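Long-range contacts in putative DNA ligase-like protein Rv0938/MT0965 (PDB 2IRU), which probably repairs DNA double-strand breaks together with Ku by non-homologous end joining, the chain here being its N-terminal polymerase domain: residues 69-74 with 92-97; 132-137 with 184-189; 153-158 with 208-213; 175-180 with 247-252. All coordinates share one frame; numbering follows the deposited sequence.

In the fold
All four contacts lie in the primase-polymerase domain of LigD. Contact 4 lies at the substrate site as inferred by similarity, joining the loop 175-180 to Arg247. Contact 1 is about 24 Å from it, centre to centre, and belongs to a region thought to touch target DNA. Contact 2 pairs two strands of the large mixed sheet, about 26 Å from contact 4 between centres and across the chain's centre from it; strand 180-186 starts in one contact and ends in the other. Contact 3 lies near the surface, about 39 Å from contact 1 between centres, yet it meets contact 4 where Ala156 CB packs 3.6 Å from Leu180 CD2.

Contact 1 (69-74 with 92-97)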
# COMPACT_ATOMS: atom_id res chain seq x y z
N LYS A 69 -0.07 -13.06 -8.38
CA LYS A 69 0.99 -13.12 -7.37
C LYS A 69 2.24 -13.73 -7.99
O LYS A 69 3.25 -13.04 -8.17
CB LYS A 69 0.52 -13.92 -6.15
CG LYS A 69 -0.56 -13.18 -5.40
CD LYS A 69 -1.12 -14.01 -4.24
CE LYS A 69 -2.12 -13.16 -3.44
NZ LYS A 69 -1.44 -12.02 -2.73
N GLN A 70 2.16 -15.01 -8.35
CA GLN A 70 3.30 -15.62 -9.05
C GLN A 70 3.75 -14.74 -10.25
O GLN A 70 2.93 -14.12 -10.95
CB GLN A 70 2.92 -17.02 -9.56
CG GLN A 70 4.03 -17.81 -10.27
CD GLN A 70 5.03 -18.45 -9.33
OE1 GLN A 70 4.77 -18.60 -8.15
NE2 GLN A 70 6.18 -18.89 -9.88
N LEU A 71 5.07 -14.68 -10.47
CA LEU A 71 5.65 -13.99 -11.61
C LEU A 71 5.71 -14.94 -12.80
O LEU A 71 6.52 -15.87 -12.81
CB LEU A 71 7.07 -13.47 -11.27
CG LEU A 71 7.64 -12.52 -12.37
CD1 LEU A 71 6.73 -11.33 -12.72
CD2 LEU A 71 9.03 -12.02 -11.96
N ALA A 72 4.90 -14.66 -13.81
CA ALA A 72 4.81 -15.51 -15.02
C ALA A 72 6.15 -15.55 -15.77
O ALA A 72 6.87 -14.51 -15.81
CB ALA A 72 3.72 -15.00 -15.94
N LEU A 73 6.47 -16.71 -16.40
CA LEU A 73 7.70 -16.78 -17.21
C LEU A 73 7.74 -15.75 -18.35
O LEU A 73 8.82 -15.34 -18.82
CB LEU A 73 7.91 -18.20 -17.77
CG LEU A 73 9.28 -18.55 -18.35
CD1 LEU A 73 10.34 -18.54 -17.25
CD2 LEU A 73 9.24 -19.95 -18.96
N SER A 74 6.57 -15.33 -18.81
CA SER A 74 6.48 -14.34 -19.89
C SER A 74 6.95 -12.93 -19.45
O SER A 74 7.17 -12.04 -20.31
CB SER A 74 5.04 -14.30 -20.39
OG SER A 74 4.18 -13.87 -19.36
N THR A 92 6.56 -17.53 -6.26
CA THR A 92 7.69 -16.68 -6.55
C THR A 92 7.15 -15.34 -7.07
O THR A 92 6.45 -15.30 -8.06
CB THR A 92 8.62 -17.32 -7.62
OG1 THR A 92 9.14 -18.56 -7.11
CG2 THR A 92 9.74 -16.36 -7.96
N TYR A 93 7.42 -14.26 -6.35
CA TYR A 93 6.90 -12.93 -6.69
C TYR A 93 7.94 -12.04 -7.34
O TYR A 93 9.12 -12.20 -7.04
CB TYR A 93 6.52 -12.20 -5.40
CG TYR A 93 5.34 -12.70 -4.64
CD1 TYR A 93 4.11 -12.04 -4.76
CD2 TYR A 93 5.47 -13.78 -3.74
CE1 TYR A 93 3.01 -12.45 -4.00
CE2 TYR A 93 4.37 -14.20 -2.99
CZ TYR A 93 3.15 -13.53 -3.13
OH TYR A 93 2.07 -13.93 -2.37
N PRO A 94 7.50 -11.01 -8.13
CA PRO A 94 8.46 -9.99 -8.57
C PRO A 94 8.73 -9.08 -7.37
O PRO A 94 7.89 -8.98 -6.48
CB PRO A 94 7.68 -9.19 -9.63
CG PRO A 94 6.20 -9.40 -9.28
CD PRO A 94 6.10 -10.71 -8.51
N ILE A 95 9.89 -8.49 -7.33
CA ILE A 95 10.20 -7.40 -6.38
C ILE A 95 10.44 -6.20 -7.30
O ILE A 95 11.31 -6.25 -8.16
CB ILE A 95 11.46 -7.72 -5.55
CG1 ILE A 95 11.25 -8.97 -4.67
CG2 ILE A 95 11.91 -6.45 -4.74
CD1 ILE A 95 12.55 -9.54 -4.19
N ILE A 96 9.68 -5.13 -7.12
CA ILE A 96 9.82 -3.96 -7.98
C ILE A 96 10.79 -3.03 -7.28
O ILE A 96 10.52 -2.60 -6.15
CB ILE A 96 8.44 -3.29 -8.19
CG1 ILE A 96 7.46 -4.32 -8.82
CG2 ILE A 96 8.59 -2.01 -8.99
CD1 ILE A 96 7.85 -4.87 -10.20
N ASP A 97 11.92 -2.76 -7.94
CA ASP A 97 13.04 -2.07 -7.28
C ASP A 97 13.77 -1.14 -8.24
O ASP A 97 14.88 -0.67 -7.94
CB ASP A 97 14.01 -3.07 -6.61
CG ASP A 97 14.54 -4.13 -7.58
OD1 ASP A 97 14.38 -3.99 -8.83
OD2 ASP A 97 15.17 -5.13 -7.08
O HOH W 1 7.50 -20.60 -7.40
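The ring of Tyr93 is approached obliquely by Lys69, whose CB lies 3.6 Å from Tyr93 CE1, while the flat amide of Gln70 receives the backbone N-H of Thr92 from above its plane. Lys69 and Tyr93 run side by side in the same direction, with Lys69 CD 3.7 Å from Tyr93 OH. A lysine suits this place because its methylenes line the aromatic ring while its amine continues to Thr53 OG1, to which it is hydrogen-bonded.

Gln70 starts out away from the strand, but a bend at chi2 (79°) swings CD back. The bond from Thr92 N to Gln70 OE1 is 2.8 Å long and nearly straight (166°), although the donor stands 46° out of the amide plane. The same edge of Thr92 is held a second time, by backbone: Leu71 N gives a 2.8 Å bond to Thr92 O. A glutamine can thus act as a substitute strand partner. Its NE2 donates to a water at 3.3 Å, which also lies 2.6 Å from Thr92 OG1, a hydroxyl bonded in addition to Thr83.

Deeper down, Leu71 presses its methyls on the proline ring, CD1 being 3.9 Å from Pro94 CB, and Trp104 also touches this leucine. Arg54 secures the carbonyls of Lys69 and Gln70. The arrangement docks the loop after strand 66-68 on one strand of the antiparallel hairpin 80-84/91-95, and Lys69 and Gln70 belong to a segment that, by similarity, contacts target DNA in the LigD polymerase domain.

Contact 2 (132-137 with 184-189); sequences GPATRL and TPLDEP
Leu186 holds CG anti to its carbonyl carbon (chi1 -65°), and chi2 (173°) then sets CD1, so that the two methyls fork toward the other strand: CD1 comes 3.5 Å from Ala134 O, and CD2 comes 3.7 Å from Leu137 CG. The side chains of Leu137 and Leu186 cross at about a right angle, so methyl CD2 of Leu186 rests against the branch carbon CG of Leu137, which is why leucine serves well at both places.

The backbones are antiparallel. Leu137 and Thr184 form a hydrogen-bonded pair, with Leu137 N 2.8 Å from Thr184 O and Thr184 N 3.0 Å from Leu137 O. Next to it, Arg136 and Pro185 make the non-hydrogen-bonded pair, a position where proline costs nothing in this pairing because no N-H is called for. The ladder ends with Leu186 N, which donates to Thr135 O over 3.0 Å in an almost straight bond (172°). A water prolongs it, giving hydrogens to Thr135 O at 2.8 Å and to Leu186 O at 2.7 Å.

One chain turns its corner at Arg136, the other at Asp187-Glu188; away from the ladder, Pro133 and Pro189 lie side by side, Pro133 CB 4.0 Å from Pro189 CB. Arg136 leads its guanidinium away from the partner strand to Gln117, Asp291 and the carbonyl of His46.

In the fold, Leu290 covers Arg136 and Pro185 on one face of the sheet. On the other, helix 192-209 sets Ala195 and Leu198 against Leu137, while Gly132 continues the sheet by backbone bonding to Arg119 of strand 118-122.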
# COMPACT_ATOMS: atom_id res chain seq x y z
N GLY A 132 11.79 -11.98 5.76
CA GLY A 132 12.44 -11.53 6.97
C GLY A 132 11.39 -10.87 7.88
O GLY A 132 10.18 -11.01 7.65
N PRO A 133 11.85 -10.13 8.89
CA PRO A 133 10.97 -9.49 9.86
C PRO A 133 10.10 -8.37 9.27
O PRO A 133 10.37 -7.84 8.16
CB PRO A 133 11.96 -8.90 10.88
CG PRO A 133 13.20 -9.67 10.68
CD PRO A 133 13.26 -9.88 9.21
N ALA A 134 9.05 -8.02 10.00
CA ALA A 134 8.30 -6.83 9.67
C ALA A 134 9.20 -5.61 9.89
O ALA A 134 9.93 -5.55 10.89
CB ALA A 134 7.03 -6.74 10.54
N THR A 135 9.16 -4.66 8.96
CA THR A 135 9.95 -3.44 9.09
C THR A 135 9.11 -2.26 9.60
O THR A 135 9.65 -1.26 10.07
CB THR A 135 10.60 -3.01 7.76
OG1 THR A 135 9.59 -2.58 6.86
CG2 THR A 135 11.47 -4.16 7.14
N ARG A 136 7.79 -2.40 9.48
CA ARG A 136 6.84 -1.32 9.85
C ARG A 136 5.52 -1.97 10.19
O ARG A 136 5.28 -3.13 9.80
CB ARG A 136 6.66 -0.38 8.64
CG ARG A 136 6.02 -1.02 7.41
CD ARG A 136 6.26 -0.19 6.14
NE ARG A 136 5.49 -0.75 5.03
CZ ARG A 136 5.75 -0.60 3.73
NH1 ARG A 136 6.82 0.10 3.32
NH2 ARG A 136 4.95 -1.18 2.84
N LEU A 137 4.67 -1.25 10.95
CA LEU A 137 3.28 -1.66 11.14
C LEU A 137 2.35 -0.92 10.17
O LEU A 137 2.60 0.22 9.78
CB LEU A 137 2.79 -1.36 12.58
CG LEU A 137 3.57 -1.86 13.80
CD1 LEU A 137 2.87 -1.39 15.09
CD2 LEU A 137 3.69 -3.36 13.76
N THR A 184 3.83 2.84 10.54
CA THR A 184 4.77 3.18 11.59
C THR A 184 6.05 2.34 11.42
O THR A 184 5.99 1.11 11.49
CB THR A 184 4.17 2.94 12.97
OG1 THR A 184 2.94 3.70 13.08
CG2 THR A 184 5.20 3.37 14.01
N PRO A 185 7.19 2.99 11.20
CA PRO A 185 8.40 2.15 11.09
C PRO A 185 8.82 1.63 12.47
O PRO A 185 8.71 2.35 13.49
CB PRO A 185 9.44 3.09 10.50
CG PRO A 185 9.00 4.46 10.94
CD PRO A 185 7.49 4.42 11.06
N LEU A 186 9.30 0.39 12.50
CA LEU A 186 9.74 -0.26 13.73
C LEU A 186 11.19 0.08 14.07
O LEU A 186 12.07 0.04 13.20
CB LEU A 186 9.55 -1.79 13.63
CG LEU A 186 8.08 -2.30 13.54
CD1 LEU A 186 8.03 -3.81 13.27
CD2 LEU A 186 7.19 -1.93 14.74
N ASP A 187 11.42 0.45 15.33
CA ASP A 187 12.78 0.64 15.84
C ASP A 187 13.54 -0.67 15.82
O ASP A 187 14.65 -0.75 15.29
CB ASP A 187 12.75 1.21 17.26
CG ASP A 187 12.61 2.72 17.29
OD1 ASP A 187 12.42 3.33 16.20
OD2 ASP A 187 12.72 3.29 18.39
N GLU A 188 12.95 -1.70 16.41
CA GLU A 188 13.60 -3.01 16.44
C GLU A 188 12.81 -4.03 15.62
O GLU A 188 11.56 -4.03 15.64
CB GLU A 188 13.89 -3.50 17.87
CG GLU A 188 12.75 -3.38 18.87
CD GLU A 188 13.14 -3.83 20.26
OE1 GLU A 188 12.29 -4.44 20.96
OE2 GLU A 188 14.30 -3.59 20.67
N PRO A 189 13.53 -4.90 14.88
CA PRO A 189 12.87 -5.89 14.04
C PRO A 189 12.03 -6.87 14.85
O PRO A 189 12.41 -7.27 15.97
CB PRO A 189 14.04 -6.61 13.35
CG PRO A 189 15.26 -6.31 14.17
CD PRO A 189 15.00 -4.97 14.80
O HOH W 2 12.38 -1.09 10.76

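Contact 3 (153-158 with 208-213); sequences AEVARA and QAMPAL
Met210 and Leu213 belong to the beta turn that follows helix 192-209, and both face helix 149-164 through Glu154, Val155 and Ala158. The turn is closed by Leu213 N, which donates to Met210 O over 3.0 Å. Pro211 occupies its first corner, where the ring holds phi near the value the turn requires.

Met210 is the first residue to leave helical backbone angles, and its side chain reaches out extended, chi3 (161°) placing CE at the far end. That methyl sits 3.5 Å from Ala158 CB and 4.0 Å from Glu154 OE2. These two helix residues are one turn apart, tied by Ala158 N to Glu154 O at 2.9 Å, and so present a small methyl and a carboxylate on the same side. Alanine suits the first place because its short side chain lets the methionine tip come close to the helix. The methyl next to sulfur is slightly polarised, so its nearness to a carboxylate oxygen may be mildly favourable.

Val155 approaches the thioether further back, CG2 lying 4.5 Å from Met210 SD and 4.1 Å from Leu213 O. That carbonyl accepts a weak hydrogen bond from Gln151 NE2. Leu213 CD1 is 4.5 Å from Glu154 OE1, a loose approach at the margin of the contact.

Leu206 of helix 192-209 packs on Val155 and Ala158, and Val227 and Val229 lie against Val155. The result is the helix-on-sheet layering of an alpha/beta fold: two neighbouring helices meet near the surface, and the turn passes into strand 214-215, which runs parallel to strand 227-230.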
# COMPACT_ATOMS: atom_id res chain seq x y z
N ALA A 153 -10.44 11.10 11.65
CA ALA A 153 -9.21 11.84 11.95
C ALA A 153 -8.85 11.74 13.41
O ALA A 153 -7.68 11.54 13.74
CB ALA A 153 -9.37 13.33 11.54
N GLU A 154 -9.86 11.92 14.28
CA GLU A 154 -9.64 11.80 15.72
C GLU A 154 -9.15 10.41 16.04
O GLU A 154 -8.22 10.26 16.85
CB GLU A 154 -10.91 12.10 16.51
CG GLU A 154 -10.72 11.82 18.01
CD GLU A 154 -11.96 12.11 18.87
OE1 GLU A 154 -13.03 12.47 18.32
OE2 GLU A 154 -11.84 11.97 20.10
N VAL A 155 -9.75 9.39 15.42
CA VAL A 155 -9.31 8.01 15.66
C VAL A 155 -7.86 7.84 15.16
O VAL A 155 -7.03 7.27 15.87
CB VAL A 155 -10.28 6.95 15.07
CG1 VAL A 155 -9.70 5.52 15.20
CG2 VAL A 155 -11.67 7.04 15.77
N ALA A 156 -7.53 8.37 13.97
CA ALA A 156 -6.13 8.30 13.51
C ALA A 156 -5.13 8.95 14.47
O ALA A 156 -4.06 8.36 14.76
CB ALA A 156 -5.98 8.87 12.09
N ARG A 157 -5.49 10.14 14.96
CA ARG A 157 -4.63 10.88 15.89
C ARG A 157 -4.47 10.10 17.19
O ARG A 157 -3.41 10.12 17.82
CB ARG A 157 -5.15 12.31 16.11
CG ARG A 157 -4.97 13.25 14.90
CD ARG A 157 -5.33 14.70 15.24
NE ARG A 157 -6.66 14.80 15.84
CZ ARG A 157 -7.78 15.05 15.16
NH1 ARG A 157 -7.75 15.23 13.85
NH2 ARG A 157 -8.94 15.13 15.83
N ALA A 158 -5.53 9.39 17.58
CA ALA A 158 -5.48 8.53 18.77
C ALA A 158 -4.55 7.33 18.61
O ALA A 158 -3.82 6.97 19.55
CB ALA A 158 -6.88 8.11 19.17
N GLN A 208 -10.81 0.06 23.98
CA GLN A 208 -11.09 0.24 25.41
C GLN A 208 -11.31 1.73 25.77
O GLN A 208 -12.19 2.08 26.58
CB GLN A 208 -9.92 -0.34 26.19
CG GLN A 208 -10.02 -0.34 27.66
CD GLN A 208 -8.85 -1.09 28.29
OE1 GLN A 208 -8.07 -1.76 27.59
NE2 GLN A 208 -8.71 -0.98 29.61
N ALA A 209 -10.48 2.58 25.16
CA ALA A 209 -10.48 4.02 25.39
C ALA A 209 -11.70 4.73 24.79
O ALA A 209 -12.23 5.64 25.41
CB ALA A 209 -9.19 4.64 24.86
N MET A 210 -12.12 4.33 23.59
CA MET A 210 -13.29 4.96 22.95
C MET A 210 -14.18 3.89 22.36
O MET A 210 -14.32 3.83 21.13
CB MET A 210 -12.92 5.90 21.80
CG MET A 210 -11.67 6.69 21.88
SD MET A 210 -11.03 7.06 20.22
CE MET A 210 -10.00 8.42 20.73
N PRO A 211 -14.82 3.08 23.22
CA PRO A 211 -15.60 1.98 22.60
C PRO A 211 -16.82 2.43 21.75
O PRO A 211 -17.27 1.65 20.91
CB PRO A 211 -16.02 1.14 23.81
CG PRO A 211 -16.09 2.18 24.95
CD PRO A 211 -14.86 3.02 24.69
N ALA A 212 -17.31 3.66 21.92
CA ALA A 212 -18.40 4.18 21.08
C ALA A 212 -17.93 4.50 19.66
O ALA A 212 -18.75 4.56 18.72
CB ALA A 212 -18.98 5.43 21.71
N LEU A 213 -16.62 4.71 19.50
CA LEU A 213 -16.07 5.28 18.26
C LEU A 213 -15.16 4.35 17.51
O LEU A 213 -14.90 4.54 16.30
CB LEU A 213 -15.28 6.56 18.60
CG LEU A 213 -16.01 7.58 19.47
CD1 LEU A 213 -15.14 8.79 19.75
CD2 LEU A 213 -17.37 8.00 18.86

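Contact 4 (175-180 with 247-252)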
# COMPACT_ATOMS: atom_id res chain seq x y z
N SER A 175 -6.17 5.93 1.46
CA SER A 175 -6.04 4.70 0.65
C SER A 175 -6.40 4.85 -0.82
O SER A 175 -6.07 3.94 -1.60
CB SER A 175 -6.93 3.58 1.22
OG SER A 175 -8.28 3.85 0.96
N GLY A 176 -7.09 5.93 -1.21
CA GLY A 176 -7.62 6.08 -2.58
C GLY A 176 -9.01 5.50 -2.74
O GLY A 176 -9.68 5.76 -3.73
N SER A 177 -9.43 4.70 -1.76
CA SER A 177 -10.75 4.09 -1.75
C SER A 177 -11.61 4.77 -0.69
O SER A 177 -12.20 5.81 -0.96
CB SER A 177 -10.64 2.58 -1.49
OG SER A 177 -10.05 1.96 -2.60
N LYS A 178 -11.65 4.19 0.50
CA LYS A 178 -12.44 4.66 1.63
C LYS A 178 -11.54 4.65 2.88
O LYS A 178 -11.65 5.50 3.78
CB LYS A 178 -13.62 3.70 1.83
CG LYS A 178 -14.53 4.01 3.03
CD LYS A 178 -15.89 3.31 2.91
CE LYS A 178 -15.80 1.81 3.24
NZ LYS A 178 -17.08 1.13 2.89
N GLY A 179 -10.64 3.68 2.92
CA GLY A 179 -9.74 3.52 4.07
C GLY A 179 -8.83 4.71 4.29
O GLY A 179 -8.67 5.59 3.42
N LEU A 180 -8.33 4.81 5.50
CA LEU A 180 -7.17 5.59 5.82
C LEU A 180 -6.16 4.57 6.36
O LEU A 180 -6.51 3.84 7.29
CB LEU A 180 -7.53 6.61 6.91
CG LEU A 180 -6.41 7.44 7.51
CD1 LEU A 180 -5.73 8.26 6.43
CD2 LEU A 180 -6.95 8.35 8.62
N ARG A 247 -5.43 3.28 -7.80
CA ARG A 247 -6.53 2.38 -7.45
C ARG A 247 -7.37 2.10 -8.68
O ARG A 247 -7.64 3.00 -9.51
CB ARG A 247 -7.42 3.01 -6.37
CG ARG A 247 -6.69 3.40 -5.06
CD ARG A 247 -5.85 2.25 -4.49
NE ARG A 247 -6.58 1.01 -4.33
CZ ARG A 247 -7.13 0.60 -3.20
NH1 ARG A 247 -7.00 1.32 -2.08
NH2 ARG A 247 -7.75 -0.58 -3.15
N GLY A 248 -7.85 0.86 -8.76
CA GLY A 248 -8.72 0.46 -9.88
C GLY A 248 -10.15 0.76 -9.49
O GLY A 248 -10.90 -0.11 -9.04
N ARG A 249 -10.47 2.03 -9.57
CA ARG A 249 -11.76 2.56 -9.14
C ARG A 249 -12.25 3.44 -10.26
O ARG A 249 -11.54 3.66 -11.26
CB ARG A 249 -11.59 3.37 -7.84
CG ARG A 249 -11.37 2.50 -6.60
CD ARG A 249 -11.47 3.29 -5.33
NE ARG A 249 -12.82 3.82 -5.05
CZ ARG A 249 -13.82 3.12 -4.50
NH1 ARG A 249 -13.67 1.83 -4.18
NH2 ARG A 249 -14.99 3.71 -4.28
N THR A 250 -13.46 3.97 -10.11
CA THR A 250 -14.02 4.82 -11.17
C THR A 250 -13.10 5.98 -11.58
O THR A 250 -13.04 6.33 -12.78
CB THR A 250 -15.43 5.33 -10.82
OG1 THR A 250 -15.39 6.17 -9.66
CG2 THR A 250 -16.34 4.14 -10.59
N HIS A 251 -12.45 6.60 -10.58
CA HIS A 251 -11.44 7.62 -10.86
C HIS A 251 -10.07 7.10 -10.50
O HIS A 251 -9.94 6.30 -9.58
CB HIS A 251 -11.68 8.89 -10.02
CG HIS A 251 -12.88 9.67 -10.46
ND1 HIS A 251 -13.13 10.96 -10.04
CD2 HIS A 251 -13.89 9.35 -11.30
CE1 HIS A 251 -14.25 11.39 -10.60
NE2 HIS A 251 -14.72 10.44 -11.37
N PRO A 252 -9.03 7.59 -11.16
CA PRO A 252 -7.64 7.22 -10.87
C PRO A 252 -7.11 7.86 -9.60
O PRO A 252 -6.24 8.75 -9.63
CB PRO A 252 -6.89 7.73 -12.10
CG PRO A 252 -7.69 8.87 -12.58
CD PRO A 252 -9.12 8.53 -12.31
O HOH W 3 -11.54 -0.29 -4.74
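Two loops without regular structure meet where Gly176 CA and Arg247 CA are 6.2 Å apart, and Gly176 takes a positive phi (89°) that only glycine accepts readily, its CA 3.8 Å from Arg247 CG. With no side chain, Gly176 lets that part of the arginine come in over its CA.

Arg247 folds back through bends at chi2 and chi3 and sends NH1 to Ser175 O, a 2.8 Å bond with an angle of 156° at the hydrogen. The oxygen lies at the edge of the guanidinium, in its plane, whereas the donor stands 43° above the plane of the carbonyl. Ser177 OG rests over one face of the group, 3.0 Å above it toward the rim, a contact that is not a hydrogen bond. Arg249 passes alongside, its CD 3.4 Å from Ser177 OG, and its NH1 donates to a water at 3.1 Å.

Ser175 shapes the acceptor loop. Its OG accepts from Ser177 N at 3.1 Å, an ST turn, and donates to Gly179 O at 3.0 Å. Serine fits because one short hydroxyl can do both tasks.

Glu112 forms a salt bridge with Arg247 NE, so the guanidinium is held from two directions. Because the loop 175-180 and Arg247 both bind the polymerase substrate by similarity, this chemistry is consistent with a pre-set positive group beside a polar loop, suited to a negatively charged nucleotide.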